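Local coordinates for protein FACT complex subunit SPT16 (Ashbya gossypii, PDB 6A8M) that probably serves, as the SPT16 subunit of the FACT complex, as a histone chaperone that reorganizes nucleosomes during transcription, replication and repair of DNA, at residues Thr315-Phe320 against Pro355-Gly360; Lys194-Leu199 against Thr432-Ser437; Ala216-Asn221 against Pro260-Gly265; Gln182-Val187 against Lys245-Asp250. All coordinates share one frame; numbering follows the deposited sequence.

All four contacts belong to the peptidase-like, M24-type (pita-bread) domain of this N-terminal piece of SPT16; none involves a bound metal or ligand. Helix 179-208 carries two of them: interaction 4 at its earlier turns and interaction 2 farther along, their centres about 20 Å apart. Interaction 3 lies about 15 Å from interaction 2, centre to centre, and the two meet where Leu199 CD1 packs on Ile262 CG1 at 4.1 Å. Interaction 1 reaches interaction 2 by a probable hydrogen bond of 2.6 Å between Tyr318 OH and Lys436 O. Interactions 1 and 4 lie farthest apart, with centres about 37 Å from each other.

Interaction 1. Residues Thr315-Phe320 against Pro355-Gly360; sequences TDNYDF and PELSAG
The amide of Asn317 and the ring of Phe320, one helical turn apart, are the two flat groups that receive Leu357. Both Leu357 methyls lie over one face of the amide: CD1 is 3.9 Å from Asn317 OD1, and CD2 is 4.0 Å from Asn317 ND2. Against the ring, Leu357 CD1 comes to 3.6 Å from Phe320 CD2 and stays near CE2, so this single methyl is wedged between amide and ring. Asn317 CG stands beside its backbone N (chi1 -71°), whereas Phe320 CG is swung anti to its own N (chi1 166°); the two groups thereby flank the leucine branch from the same side of helix 312-332. Leu357 belongs to a short 3-10 turn following helix 339-353. Phe320 and Leu357 also share Ile350 of that helix and Phe401 of strand 394-405, which places the contact in the hydrophobic layer between helices and sheet in the M24-type fold. The amide nitrogen ND2 is hydrogen-bonded to Tyr413 OH. Replacing Asn317 with alanine would probably leave the Tyr413 hydroxyl without this mate and open a gap beside the Leu357 methyls. Across the two segments the join is van der Waals in nature: the amide offers its flat surface to the leucine while one of its N-H groups serves Tyr413 OH, so shape rather than polarity sets the fit.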
# COMPACT_ATOMS: atom_id res chain seq x y z
N THR A 315 26.99 -1.95 16.43
CA THR A 315 26.19 -1.11 17.32
C THR A 315 26.34 0.36 16.96
O THR A 315 25.37 1.11 17.02
CB THR A 315 26.57 -1.33 18.79
OG1 THR A 315 27.89 -0.82 19.07
CG2 THR A 315 26.47 -2.79 19.14
N ASP A 316 27.54 0.77 16.56
CA ASP A 316 27.73 2.17 16.17
C ASP A 316 26.89 2.49 14.94
O ASP A 316 26.26 3.56 14.86
CB ASP A 316 29.21 2.43 15.90
CG ASP A 316 30.06 2.44 17.18
OD1 ASP A 316 29.48 2.42 18.29
OD2 ASP A 316 31.31 2.47 17.06
N ASN A 317 26.86 1.58 13.96
CA ASN A 317 26.09 1.86 12.76
C ASN A 317 24.60 1.72 13.00
O ASN A 317 23.82 2.42 12.35
CB ASN A 317 26.57 0.96 11.62
CG ASN A 317 27.95 1.37 11.14
OD1 ASN A 317 28.35 2.53 11.30
ND2 ASN A 317 28.69 0.41 10.59
N TYR A 318 24.18 0.85 13.92
CA TYR A 318 22.76 0.84 14.27
C TYR A 318 22.37 2.13 14.97
O TYR A 318 21.28 2.67 14.73
CB TYR A 318 22.41 -0.37 15.13
CG TYR A 318 20.93 -0.34 15.46
CD1 TYR A 318 20.00 -0.82 14.55
CD2 TYR A 318 20.46 0.22 16.63
CE1 TYR A 318 18.63 -0.77 14.82
CE2 TYR A 318 19.09 0.27 16.92
CZ TYR A 318 18.18 -0.23 16.00
OH TYR A 318 16.83 -0.18 16.24
N ASP A 319 23.23 2.64 15.85
CA ASP A 319 22.95 3.93 16.48
C ASP A 319 22.78 5.01 15.44
O ASP A 319 21.88 5.85 15.54
CB ASP A 319 24.07 4.31 17.46
CG ASP A 319 24.08 3.44 18.70
OD1 ASP A 319 23.05 2.79 19.00
OD2 ASP A 319 25.13 3.43 19.39
N PHE A 320 23.67 5.03 14.44
CA PHE A 320 23.56 5.99 13.35
C PHE A 320 22.27 5.82 12.57
O PHE A 320 21.61 6.80 12.23
CB PHE A 320 24.76 5.87 12.41
CG PHE A 320 24.54 6.59 11.11
CD1 PHE A 320 24.67 7.96 11.07
CD2 PHE A 320 24.11 5.91 9.97
CE1 PHE A 320 24.44 8.64 9.89
CE2 PHE A 320 23.87 6.58 8.80
CZ PHE A 320 24.03 7.94 8.76
N PRO A 355 30.43 8.04 6.03
CA PRO A 355 30.67 7.82 4.59
C PRO A 355 30.97 6.37 4.25
O PRO A 355 30.73 5.95 3.10
CB PRO A 355 31.85 8.75 4.29
CG PRO A 355 32.51 9.00 5.61
CD PRO A 355 31.40 8.99 6.61
N GLU A 356 31.42 5.57 5.21
CA GLU A 356 31.58 4.14 4.96
C GLU A 356 30.27 3.45 4.64
O GLU A 356 30.29 2.32 4.12
CB GLU A 356 32.24 3.46 6.16
CG GLU A 356 31.43 3.61 7.44
CD GLU A 356 31.97 4.73 8.32
OE1 GLU A 356 32.23 4.46 9.51
OE2 GLU A 356 32.13 5.88 7.83
N LEU A 357 29.13 4.09 4.93
CA LEU A 357 27.79 3.56 4.67
C LEU A 357 27.15 4.13 3.41
O LEU A 357 26.03 3.72 3.06
CB LEU A 357 26.88 3.83 5.86
CG LEU A 357 27.26 3.20 7.20
CD1 LEU A 357 26.15 3.44 8.25
CD2 LEU A 357 27.55 1.72 7.02
N SER A 358 27.81 5.07 2.72
CA SER A 358 27.19 5.71 1.55
C SER A 358 26.90 4.70 0.45
O SER A 358 25.84 4.75 -0.18
CB SER A 358 28.08 6.82 1.02
OG SER A 358 28.13 7.90 1.96
N ALA A 359 27.84 3.78 0.20
CA ALA A 359 27.72 2.88 -0.95
C ALA A 359 26.63 1.84 -0.73
O ALA A 359 25.95 1.43 -1.68
CB ALA A 359 29.05 2.17 -1.20
N GLY A 360 26.48 1.39 0.51
CA GLY A 360 25.54 0.33 0.83
C GLY A 360 24.13 0.79 1.08
O GLY A 360 23.23 -0.04 1.23

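Interaction 2. Residues Lys194-Leu199 against Thr432-Ser437; sequences KFMNLL and TNYTKS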
# COMPACT_ATOMS: atom_id res chain seq x y z
N LYS A 194 2.09 -5.38 16.80
CA LYS A 194 1.84 -6.61 17.56
C LYS A 194 2.56 -7.79 16.94
O LYS A 194 3.08 -8.65 17.66
CB LYS A 194 0.35 -6.91 17.61
CG LYS A 194 -0.46 -5.92 18.39
CD LYS A 194 0.03 -5.85 19.81
CE LYS A 194 -1.06 -5.36 20.71
NZ LYS A 194 -0.63 -5.47 22.12
N PHE A 195 2.54 -7.88 15.62
CA PHE A 195 3.19 -8.99 14.94
C PHE A 195 4.71 -8.85 14.96
O PHE A 195 5.41 -9.87 15.04
CB PHE A 195 2.63 -9.12 13.52
CG PHE A 195 1.27 -9.75 13.51
CD1 PHE A 195 1.15 -11.13 13.67
CD2 PHE A 195 0.13 -8.99 13.45
CE1 PHE A 195 -0.10 -11.73 13.74
CE2 PHE A 195 -1.12 -9.58 13.52
CZ PHE A 195 -1.23 -10.95 13.65
N MET A 196 5.25 -7.63 14.92
CA MET A 196 6.69 -7.49 15.12
C MET A 196 7.09 -7.96 16.52
O MET A 196 8.13 -8.62 16.69
CB MET A 196 7.15 -6.04 14.87
CG MET A 196 8.68 -5.85 14.95
SD MET A 196 9.63 -6.93 13.85
CE MET A 196 9.33 -6.14 12.27
N ASN A 197 6.27 -7.65 17.53
CA ASN A 197 6.53 -8.16 18.87
C ASN A 197 6.56 -9.69 18.89
O ASN A 197 7.44 -10.29 19.51
CB ASN A 197 5.49 -7.66 19.87
CG ASN A 197 5.73 -8.24 21.26
OD1 ASN A 197 6.74 -7.93 21.88
ND2 ASN A 197 4.85 -9.13 21.71
N LEU A 198 5.57 -10.32 18.24
CA LEU A 198 5.52 -11.78 18.19
C LEU A 198 6.74 -12.32 17.47
O LEU A 198 7.31 -13.34 17.88
CB LEU A 198 4.28 -12.26 17.45
CG LEU A 198 2.92 -12.27 18.13
CD1 LEU A 198 1.92 -12.76 17.11
CD2 LEU A 198 2.93 -13.17 19.37
N LEU A 199 7.13 -11.64 16.40
CA LEU A 199 8.30 -12.05 15.64
C LEU A 199 9.54 -12.00 16.50
O LEU A 199 10.35 -12.94 16.49
CB LEU A 199 8.46 -11.15 14.42
CG LEU A 199 9.47 -11.61 13.39
CD1 LEU A 199 9.04 -11.05 12.04
CD2 LEU A 199 10.88 -11.14 13.74
N THR A 432 3.73 3.35 13.98
CA THR A 432 4.28 2.08 14.46
C THR A 432 5.22 2.40 15.63
O THR A 432 6.24 3.07 15.44
CB THR A 432 5.03 1.36 13.34
OG1 THR A 432 5.87 2.29 12.65
CG2 THR A 432 4.06 0.74 12.32
N ASN A 433 4.85 1.96 16.83
CA ASN A 433 5.54 2.35 18.06
C ASN A 433 6.25 1.18 18.72
O ASN A 433 6.76 1.34 19.83
CB ASN A 433 4.55 3.01 19.02
CG ASN A 433 3.87 4.22 18.39
OD1 ASN A 433 2.63 4.32 18.33
ND2 ASN A 433 4.68 5.15 17.89
N TYR A 434 6.36 0.03 18.06
CA TYR A 434 7.19 -1.04 18.60
C TYR A 434 8.62 -0.54 18.78
O TYR A 434 9.13 0.24 17.96
CB TYR A 434 7.15 -2.28 17.69
CG TYR A 434 7.97 -3.41 18.26
CD1 TYR A 434 7.51 -4.14 19.36
CD2 TYR A 434 9.22 -3.71 17.75
CE1 TYR A 434 8.27 -5.16 19.91
CE2 TYR A 434 9.99 -4.72 18.30
CZ TYR A 434 9.52 -5.44 19.37
OH TYR A 434 10.30 -6.44 19.92
N THR A 435 9.26 -0.94 19.87
CA THR A 435 10.56 -0.40 20.22
C THR A 435 11.59 -0.57 19.10
O THR A 435 11.57 -1.54 18.33
CB THR A 435 11.11 -1.03 21.52
OG1 THR A 435 12.38 -0.45 21.83
CG2 THR A 435 11.31 -2.54 21.33
N LYS A 436 12.49 0.40 19.00
CA LYS A 436 13.69 0.29 18.20
C LYS A 436 14.91 0.72 19.00
O LYS A 436 15.98 0.92 18.42
CB LYS A 436 13.58 1.12 16.92
CG LYS A 436 13.13 2.57 17.18
CD LYS A 436 12.51 3.14 15.91
CE LYS A 436 12.07 4.59 16.10
NZ LYS A 436 11.13 5.00 14.99
N SER A 437 14.77 0.87 20.31
CA SER A 437 15.91 1.23 21.13
C SER A 437 16.92 0.10 21.09
O SER A 437 16.54 -1.06 21.21
CB SER A 437 15.46 1.50 22.56
OG SER A 437 14.60 2.63 22.58
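Tyr434 lies in the loop that follows strand 427-430 in the pita-bread domain, and its ring is laid against the long helix 179-208 at Met196 and Asn197. Its CG is anti to the backbone N (chi1 -178°), which extends the ring from the loop to the helix. One face receives Met196 CB and the backbone N of Asn197, both displaced toward the rim, the latter 4.0 Å above the plane. Met196 CG touches the ring at 3.6 Å from Tyr434 CD2, after which the bent methionine chain leads its sulfur away. Farther round the rim, on the same face, Tyr434 CE1 sits 3.6 Å from Asn197 CA; Asn197 OD1 is 3.7 Å from Tyr434 CE1, with the amide and ring planes 57° apart. The opposite face is met by CG2 of Thr435, the next residue, so the ring is sandwiched between helix and loop. Thr435 OG1 in turn accepts from Ser437 N at 3.1 Å, closing an ST turn. An alanine in place of Tyr434 would probably open a gap between loop and helix beside Met196 CG and the Asn197 backbone. The loop is also tied to the helix by Asp193, whose carboxylate accepts from the backbone N of Asn433 and of Tyr434. Strand 298-308 adjoins: Ile302 touches both Tyr434 and Met196, while Arg304 bonds to Tyr434 O and Thr435 O, and Met196 also rests on Ala289 of strand 285-295.

Interaction 3. Residues Ala216-Asn221 against Pro260-Gly265; sequences AKLSDN and PIIQSG
Ser219 on helix 215-224 and Pro260 bring the two backbones together, their CA atoms 5.7 Å apart. From the strand, Ile262 aims at the helix: with CG1 beside the backbone N (chi1 -61°) and CD1 extended beyond it, the terminal methyl settles between two consecutive helix residues. Ile262 CD1 lies 3.5 Å from Leu218 CG and near its CD2, the two side chains crossing at about a right angle. The same methyl reaches 3.6 Å from Ser219 N and also packs on the serine CB, so it presses on the helix backbone as well as on side chains. Helix 215-224 thus packs on strand 261-263, which pairs antiparallel with strand 285-295 in the sheet of the pita-bread fold, and Leu218 and Ile262 extend the apolar packing to Leu203 and Leu199 of helix 179-208, respectively. Next to the isoleucine, at Ser219, the contact turns polar. Ser219 OG donates to a water at 2.8 Å, and the water donates onward to Pro260 O, also at 2.8 Å, linking the helix to the Pro260 carbonyl; Ser219 OG and Pro260 O are themselves 3.3 Å apart. Ser219 CB sits 3.3 Å from Pro260 O as well. Ser219 OG has a further hydrogen-bond partner in Ser276 OG, which also bonds to Ile262 N.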
# COMPACT_ATOMS: atom_id res chain seq x y z
N ALA A 216 12.97 -18.57 6.36
CA ALA A 216 11.65 -18.64 5.75
C ALA A 216 10.68 -19.46 6.60
O ALA A 216 9.49 -19.13 6.69
CB ALA A 216 11.76 -19.20 4.33
N LYS A 217 11.16 -20.52 7.24
CA LYS A 217 10.31 -21.28 8.15
C LYS A 217 9.89 -20.44 9.35
O LYS A 217 8.72 -20.45 9.76
CB LYS A 217 11.03 -22.54 8.62
CG LYS A 217 10.24 -23.39 9.59
CD LYS A 217 8.93 -23.83 8.98
CE LYS A 217 8.14 -24.67 9.97
NZ LYS A 217 6.74 -24.88 9.52
N LEU A 218 10.83 -19.68 9.91
CA LEU A 218 10.51 -18.80 11.03
C LEU A 218 9.49 -17.74 10.63
O LEU A 218 8.53 -17.48 11.37
CB LEU A 218 11.79 -18.16 11.56
CG LEU A 218 11.66 -17.21 12.74
CD1 LEU A 218 11.07 -17.94 13.93
CD2 LEU A 218 13.02 -16.62 13.08
N SER A 219 9.67 -17.09 9.47
CA SER A 219 8.71 -16.05 9.11
C SER A 219 7.36 -16.67 8.78
O SER A 219 6.33 -16.05 9.03
CB SER A 219 9.22 -15.20 7.94
OG SER A 219 9.27 -15.91 6.72
N ASP A 220 7.36 -17.90 8.26
CA ASP A 220 6.09 -18.57 8.01
C ASP A 220 5.35 -18.83 9.32
O ASP A 220 4.12 -18.72 9.38
CB ASP A 220 6.32 -19.88 7.25
CG ASP A 220 5.03 -20.62 6.94
OD1 ASP A 220 4.32 -20.21 6.02
OD2 ASP A 220 4.75 -21.63 7.62
N ASN A 221 6.09 -19.20 10.37
CA ASN A 221 5.45 -19.42 11.67
C ASN A 221 4.70 -18.18 12.13
O ASN A 221 3.54 -18.25 12.54
CB ASN A 221 6.51 -19.81 12.70
CG ASN A 221 7.08 -21.19 12.47
OD1 ASN A 221 6.58 -21.94 11.63
ND2 ASN A 221 8.11 -21.54 13.23
N PRO A 260 5.64 -11.87 5.85
CA PRO A 260 6.72 -11.33 6.68
C PRO A 260 8.09 -11.80 6.18
O PRO A 260 8.25 -12.91 5.70
CB PRO A 260 6.43 -11.91 8.06
CG PRO A 260 4.94 -12.17 8.06
CD PRO A 260 4.59 -12.54 6.63
N ILE A 261 9.08 -10.92 6.33
CA ILE A 261 10.41 -11.13 5.79
C ILE A 261 11.38 -11.20 6.96
O ILE A 261 11.45 -10.26 7.77
CB ILE A 261 10.84 -10.01 4.84
CG1 ILE A 261 9.88 -9.90 3.64
CG2 ILE A 261 12.28 -10.24 4.37
CD1 ILE A 261 10.04 -8.61 2.82
N ILE A 262 12.13 -12.30 7.05
CA ILE A 262 13.26 -12.44 7.95
C ILE A 262 14.49 -12.78 7.11
O ILE A 262 14.43 -13.63 6.22
CB ILE A 262 13.01 -13.51 9.02
CG1 ILE A 262 11.79 -13.12 9.87
CG2 ILE A 262 14.24 -13.75 9.93
CD1 ILE A 262 11.39 -14.22 10.85
N GLN A 263 15.60 -12.07 7.37
CA GLN A 263 16.89 -12.35 6.74
C GLN A 263 17.94 -12.25 7.83
O GLN A 263 18.23 -11.15 8.32
CB GLN A 263 17.19 -11.36 5.60
CG GLN A 263 16.19 -11.41 4.47
CD GLN A 263 16.45 -10.36 3.42
OE1 GLN A 263 17.36 -9.53 3.57
NE2 GLN A 263 15.66 -10.37 2.37
N SER A 264 18.53 -13.38 8.21
CA SER A 264 19.51 -13.39 9.29
C SER A 264 20.95 -13.44 8.79
O SER A 264 21.86 -13.45 9.62
CB SER A 264 19.26 -14.58 10.22
OG SER A 264 19.44 -15.78 9.50
N GLY A 265 21.18 -13.45 7.47
CA GLY A 265 22.53 -13.50 6.96
C GLY A 265 23.07 -14.90 6.71
O GLY A 265 22.45 -15.92 7.08
O HOH W 1 6.71 -15.30 5.79

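Interaction 4. Residues Gln182-Val187 against Lys245-Asp250; sequences QAYLQV and KGEKFD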
# COMPACT_ATOMS: atom_id res chain seq x y z
N GLN A 182 -7.04 7.74 7.97
CA GLN A 182 -5.95 7.86 8.93
C GLN A 182 -6.19 6.94 10.14
O GLN A 182 -5.25 6.31 10.63
CB GLN A 182 -5.76 9.31 9.35
CG GLN A 182 -5.25 10.22 8.20
CD GLN A 182 -4.85 11.58 8.70
OE1 GLN A 182 -4.37 11.71 9.83
NE2 GLN A 182 -5.02 12.60 7.86
N ALA A 183 -7.46 6.78 10.55
CA ALA A 183 -7.76 5.86 11.64
C ALA A 183 -7.46 4.42 11.24
O ALA A 183 -6.83 3.68 12.00
CB ALA A 183 -9.23 6.01 12.07
N TYR A 184 -7.86 4.02 10.03
CA TYR A 184 -7.56 2.65 9.61
C TYR A 184 -6.06 2.42 9.54
O TYR A 184 -5.58 1.32 9.86
CB TYR A 184 -8.21 2.34 8.27
CG TYR A 184 -9.73 2.41 8.29
CD1 TYR A 184 -10.46 2.04 9.43
CD2 TYR A 184 -10.42 2.84 7.16
CE1 TYR A 184 -11.85 2.13 9.43
CE2 TYR A 184 -11.81 2.90 7.15
CZ TYR A 184 -12.51 2.55 8.29
OH TYR A 184 -13.89 2.63 8.27
N LEU A 185 -5.30 3.42 9.08
CA LEU A 185 -3.84 3.29 9.05
C LEU A 185 -3.26 3.16 10.45
O LEU A 185 -2.26 2.46 10.64
CB LEU A 185 -3.21 4.49 8.32
CG LEU A 185 -3.44 4.46 6.82
CD1 LEU A 185 -3.23 5.87 6.26
CD2 LEU A 185 -2.48 3.52 6.15
N GLN A 186 -3.85 3.83 11.45
CA GLN A 186 -3.34 3.65 12.81
C GLN A 186 -3.68 2.26 13.34
O GLN A 186 -2.86 1.64 14.04
CB GLN A 186 -3.87 4.74 13.74
CG GLN A 186 -3.39 4.58 15.19
CD GLN A 186 -1.89 4.79 15.37
OE1 GLN A 186 -1.44 5.91 15.70
NE2 GLN A 186 -1.10 3.71 15.21
N VAL A 187 -4.87 1.75 13.04
CA VAL A 187 -5.22 0.39 13.46
C VAL A 187 -4.25 -0.59 12.83
O VAL A 187 -3.66 -1.44 13.51
CB VAL A 187 -6.67 0.05 13.08
CG1 VAL A 187 -6.97 -1.42 13.39
CG2 VAL A 187 -7.67 0.94 13.84
N LYS A 245 -14.88 6.97 14.85
CA LYS A 245 -16.04 7.12 15.72
C LYS A 245 -17.19 6.26 15.21
O LYS A 245 -17.50 6.25 14.02
CB LYS A 245 -16.47 8.59 15.79
N GLY A 246 -17.81 5.52 16.13
CA GLY A 246 -18.91 4.64 15.79
C GLY A 246 -18.51 3.29 15.23
O GLY A 246 -19.39 2.49 14.89
N GLU A 247 -17.21 3.01 15.11
CA GLU A 247 -16.71 1.74 14.59
C GLU A 247 -15.93 0.99 15.65
O GLU A 247 -15.24 1.59 16.48
CB GLU A 247 -15.77 1.96 13.39
CG GLU A 247 -16.44 2.24 12.08
CD GLU A 247 -15.49 2.13 10.89
OE1 GLU A 247 -14.71 1.15 10.82
OE2 GLU A 247 -15.51 3.03 10.04
N LYS A 248 -16.02 -0.34 15.60
CA LYS A 248 -15.25 -1.24 16.44
C LYS A 248 -14.27 -2.03 15.58
O LYS A 248 -14.44 -2.16 14.37
CB LYS A 248 -16.16 -2.22 17.19
N PHE A 249 -13.23 -2.57 16.22
CA PHE A 249 -12.30 -3.44 15.51
C PHE A 249 -13.02 -4.70 15.03
O PHE A 249 -13.76 -5.34 15.79
CB PHE A 249 -11.13 -3.82 16.41
CG PHE A 249 -10.15 -4.80 15.78
CD1 PHE A 249 -9.48 -4.49 14.62
CD2 PHE A 249 -9.91 -6.03 16.38
CE1 PHE A 249 -8.59 -5.39 14.03
CE2 PHE A 249 -9.00 -6.93 15.81
CZ PHE A 249 -8.35 -6.62 14.65
N ASP A 250 -12.82 -5.05 13.76
CA ASP A 250 -13.43 -6.23 13.14
C ASP A 250 -12.30 -7.14 12.66
O ASP A 250 -11.57 -6.77 11.74
CB ASP A 250 -14.34 -5.83 11.99
CG ASP A 250 -15.19 -6.98 11.46
OD1 ASP A 250 -14.81 -8.16 11.62
OD2 ASP A 250 -16.26 -6.69 10.87
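Tyr184 and Glu247 cross at about a right angle, the tyrosine reaching out from helix 179-208 of the pita-bread domain to the loop before strand 254-256. The carboxylate approaches the ring at its edge, with Glu247 CD in the ring plane, while the carboxylate plane itself is turned 47° from it. Tyr184 OH donates to Glu247 OE2; the modelled length of 2.4 Å is very short, and its exact value is best treated as doubtful. The other oxygen, Glu247 OE1, lies farther back along the same edge, 3.3 Å from Tyr184 CE1. Glu247 gets there with CG beside its backbone N (chi1 -79°) and an extended chain beyond, which carries the carboxylate to the phenol end of Tyr184. Lys296 NZ joins both partners, with a salt bridge to Glu247 OE1 and a hydrogen bond to Tyr184 OH, so phenol, carboxylate and ammonium form one compact polar cluster. The lysine charge is likely to favour an ionised carboxylate here. Pro244, just before the loop segment, packs on Tyr184 as well. One turn along the helix the contact becomes apolar. Val187 and Phe249 cross obliquely, and the phenylalanine is backed by Leu239 and by the ring of Tyr295, whose plane is inclined to its own by about 35°. Of the two valine methyls it is CG1, anti to the backbone N, that reaches Phe249 CD1, at 4.2 Å.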